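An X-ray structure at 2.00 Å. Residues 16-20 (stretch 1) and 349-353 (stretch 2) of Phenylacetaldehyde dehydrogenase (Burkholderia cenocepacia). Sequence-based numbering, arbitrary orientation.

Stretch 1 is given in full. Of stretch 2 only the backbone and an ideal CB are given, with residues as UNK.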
ATOM      1  N   THR A  16     -43.907 -16.754  11.290  1.00 45.80           N
ATOM      2  CA  THR A  16     -43.382 -16.214  10.033  1.00 43.65           C
ATOM      3  C   THR A  16     -43.665 -14.709   9.950  1.00 41.66           C
ATOM      4  O   THR A  16     -44.523 -14.183  10.653  1.00 41.84           O
ATOM      5  CB  THR A  16     -43.963 -16.922   8.793  1.00 44.54           C
ATOM      6  OG1 THR A  16     -45.358 -16.641   8.700  1.00 46.03           O
ATOM      7  CG2 THR A  16     -43.719 -18.438   8.862  1.00 46.10           C
ATOM      8  N   PHE A  17     -42.921 -14.023   9.096  1.00 37.59           N
ATOM      9  CA  PHE A  17     -42.947 -12.555   9.031  1.00 36.52           C
ATOM     10  C   PHE A  17     -43.117 -12.125   7.603  1.00 34.64           C
ATOM     11  O   PHE A  17     -42.558 -12.747   6.721  1.00 34.40           O
ATOM     12  CB  PHE A  17     -41.642 -12.049   9.643  1.00 36.54           C
ATOM     13  CG  PHE A  17     -41.642 -12.173  11.136  1.00 37.24           C
ATOM     14  CD1 PHE A  17     -42.468 -11.334  11.898  1.00 38.82           C
ATOM     15  CD2 PHE A  17     -40.933 -13.184  11.768  1.00 36.59           C
ATOM     16  CE1 PHE A  17     -42.551 -11.460  13.281  1.00 40.19           C
ATOM     17  CE2 PHE A  17     -41.010 -13.317  13.143  1.00 39.34           C
ATOM     18  CZ  PHE A  17     -41.818 -12.457  13.905  1.00 39.91           C
ATOM     19  N   ALA A  18     -43.889 -11.073   7.368  1.00 32.44           N
ATOM     20  CA  ALA A  18     -44.275 -10.715   6.009  1.00 30.48           C
ATOM     21  C   ALA A  18     -43.073 -10.169   5.260  1.00 27.00           C
ATOM     22  O   ALA A  18     -42.185  -9.588   5.841  1.00 26.17           O
ATOM     23  CB  ALA A  18     -45.389  -9.681   6.030  1.00 32.51           C
ATOM     24  N   LEU A  19     -43.064 -10.359   3.953  1.00 25.08           N
ATOM     25  CA  LEU A  19     -42.020  -9.838   3.109  1.00 22.89           C
ATOM     26  C   LEU A  19     -42.677  -8.973   2.069  1.00 22.23           C
ATOM     27  O   LEU A  19     -43.800  -9.239   1.674  1.00 21.25           O
ATOM     28  CB  LEU A  19     -41.312 -10.976   2.394  1.00 22.50           C
ATOM     29  CG  LEU A  19     -40.472 -11.922   3.228  1.00 22.14           C
ATOM     30  CD1 LEU A  19     -39.906 -12.995   2.338  1.00 21.94           C
ATOM     31  CD2 LEU A  19     -39.359 -11.165   3.917  1.00 21.41           C
ATOM     32  N   LEU A  20     -41.944  -7.977   1.581  1.00 20.85           N
ATOM     33  CA  LEU A  20     -42.438  -7.196   0.467  1.00 21.31           C
ATOM     34  C   LEU A  20     -42.642  -8.112  -0.721  1.00 21.41           C
ATOM     35  O   LEU A  20     -41.880  -9.067  -0.940  1.00 20.83           O
ATOM     36  CB  LEU A  20     -41.469  -6.060   0.100  1.00 20.63           C
ATOM     37  CG  LEU A  20     -41.300  -4.937   1.125  1.00 20.79           C
ATOM     38  CD1 LEU A  20     -40.252  -3.978   0.625  1.00 20.59           C
ATOM     39  CD2 LEU A  20     -42.596  -4.191   1.363  1.00 22.76           C
ATOM     40  N   UNK A 349     -33.923 -12.831  12.085  1.00 14.46           N
ATOM     41  CA  UNK A 349     -33.672 -11.424  11.822  1.00 14.45           C
ATOM     42  C   UNK A 349     -34.887 -10.658  11.342  1.00 14.70           C
ATOM     43  O   UNK A 349     -34.993  -9.449  11.542  1.00 14.35           O
ATOM     44  CB  UNK A 349     -32.555 -11.290  10.785  1.00 14.45           C
ATOM     45  N   UNK A 350     -35.824 -11.357  10.734  1.00 15.39           N
ATOM     46  CA  UNK A 350     -37.017 -10.696  10.265  1.00 16.63           C
ATOM     47  C   UNK A 350     -38.015 -10.341  11.375  1.00 18.31           C
ATOM     48  O   UNK A 350     -38.932  -9.569  11.129  1.00 18.87           O
ATOM     49  CB  UNK A 350     -37.702 -11.586   9.226  1.00 16.63           C
ATOM     50  N   UNK A 351     -37.812 -10.840  12.597  1.00 19.06           N
ATOM     51  CA  UNK A 351     -38.676 -10.493  13.732  1.00 20.30           C
ATOM     52  C   UNK A 351     -38.173  -9.193  14.334  1.00 20.07           C
ATOM     53  O   UNK A 351     -37.014  -9.108  14.711  1.00 19.40           O
ATOM     54  CB  UNK A 351     -38.700 -11.606  14.781  1.00 20.30           C
ATOM     55  N   UNK A 352     -39.044  -8.171  14.441  1.00 20.04           N
ATOM     56  CA  UNK A 352     -38.589  -6.888  14.927  1.00 20.05           C
ATOM     57  C   UNK A 352     -38.142  -6.965  16.379  1.00 19.82           C
ATOM     58  O   UNK A 352     -37.408  -6.107  16.812  1.00 20.39           O
ATOM     59  CB  UNK A 352     -39.696  -5.844  14.770  1.00 20.05           C
ATOM     60  N   UNK A 353     -38.547  -7.987  17.113  1.00 19.87           N
ATOM     61  CA  UNK A 353     -38.071  -8.150  18.480  1.00 20.67           C
ATOM     62  C   UNK A 353     -36.632  -8.666  18.578  1.00 20.01           C
ATOM     63  O   UNK A 353     -36.037  -8.601  19.636  1.00 19.86           O
ATOM     64  CB  UNK A 353     -39.003  -9.106  19.228  1.00 20.67           C
TER

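Position 349 points its CA-to-CB bond away from stretch 1. Nothing of stretch 1 lies within 5.5 Å of the ideal CB. Stretch 1 therefore sets no preference, and the phi/psi of -63/-26 is open to almost any residue. The deposited residue is Gly 349.

Position 350 faces stretch 1. Its CA lies 6.3 Å from the CA of Phe 17, and its ideal CB is 4.0 Å from Phe 17 CB. Further along stretch 1 are the carbonyl of Ala 18 and the side chain of Leu 19, whose CD2 end comes nearer than its sideways CA-to-CB bond suggests. An apolar side chain suits this surface. Leucine, isoleucine or methionine are all reasonable, and a long, flexible chain could reach past Phe 17 to Leu 19. The deposited residue is Met 350, with all three chi angles in the m well. The chain carries its methyl to Leu 19, with Met 350 CE 3.7 Å from Leu 19 CD2. The same methyl carbon, Met 350 CE, is 3.6 Å from Ala 18 O. The backbone contributes too: Met 350 O lies over one face of the Phe 17 ring, 3.8 Å from Phe 17 CG.

Position 351 sets its backbone over the Phe 17 ring. Its CA is 3.8 Å from the centroid of the Phe 17 ring and 15° off the ring normal, a CH-pi contact that hardly depends on the side chain. The CB points sideways, and the ideal CB is a tight 3.3 Å from Phe 17 CE2. Stretch 1 offers no polar partner here. Small or medium side chains would suit, polar or apolar. The deposited residue is Asp 351, chi1 t. Its CG comes 3.3 Å from Phe 17 CZ. The carboxylate also serves its own stretch: the N of residue 353 donates a hydrogen bond to Asp 351 OD1, at 2.8 Å and 160°.

Position 352 points sideways, and its ideal CB has nothing of stretch 1 within 5.5 Å. Many residues would fit, and a phi of -65° also allows proline. The deposited residue is Pro 352, with a C-gamma exo pucker. Its ring closes back toward Phe 17, and Pro 352 CD sits 4.0 Å from Phe 17 CE1, an apolar contact.

Position 353 also points sideways and is beyond contact with stretch 1, so the choice is wide. The deposited residue is Ala 353. Its backbone N makes the bond described above.

Stretch 2 (349-353) GMDPA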
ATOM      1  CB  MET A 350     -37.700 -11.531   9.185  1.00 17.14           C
ATOM      2  CG  MET A 350     -37.050 -11.451   7.821  1.00 16.83           C
ATOM      3  SD  MET A 350     -37.106  -9.799   7.100  1.00 17.22           S
ATOM      4  CE  MET A 350     -38.853  -9.433   7.160  1.00 18.32           C
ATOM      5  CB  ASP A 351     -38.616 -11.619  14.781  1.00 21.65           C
ATOM      6  CG  ASP A 351     -39.505 -11.371  16.011  1.00 23.47           C
ATOM      7  OD1 ASP A 351     -39.937 -10.239  16.286  1.00 23.14           O
ATOM      8  OD2 ASP A 351     -39.716 -12.353  16.734  1.00 24.54           O
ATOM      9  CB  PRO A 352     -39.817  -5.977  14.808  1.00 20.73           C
ATOM     10  CG  PRO A 352     -40.893  -6.756  14.170  1.00 21.07           C
ATOM     11  CD  PRO A 352     -40.405  -8.125  13.860  1.00 21.05           C
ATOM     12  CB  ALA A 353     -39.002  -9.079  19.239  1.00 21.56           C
TER
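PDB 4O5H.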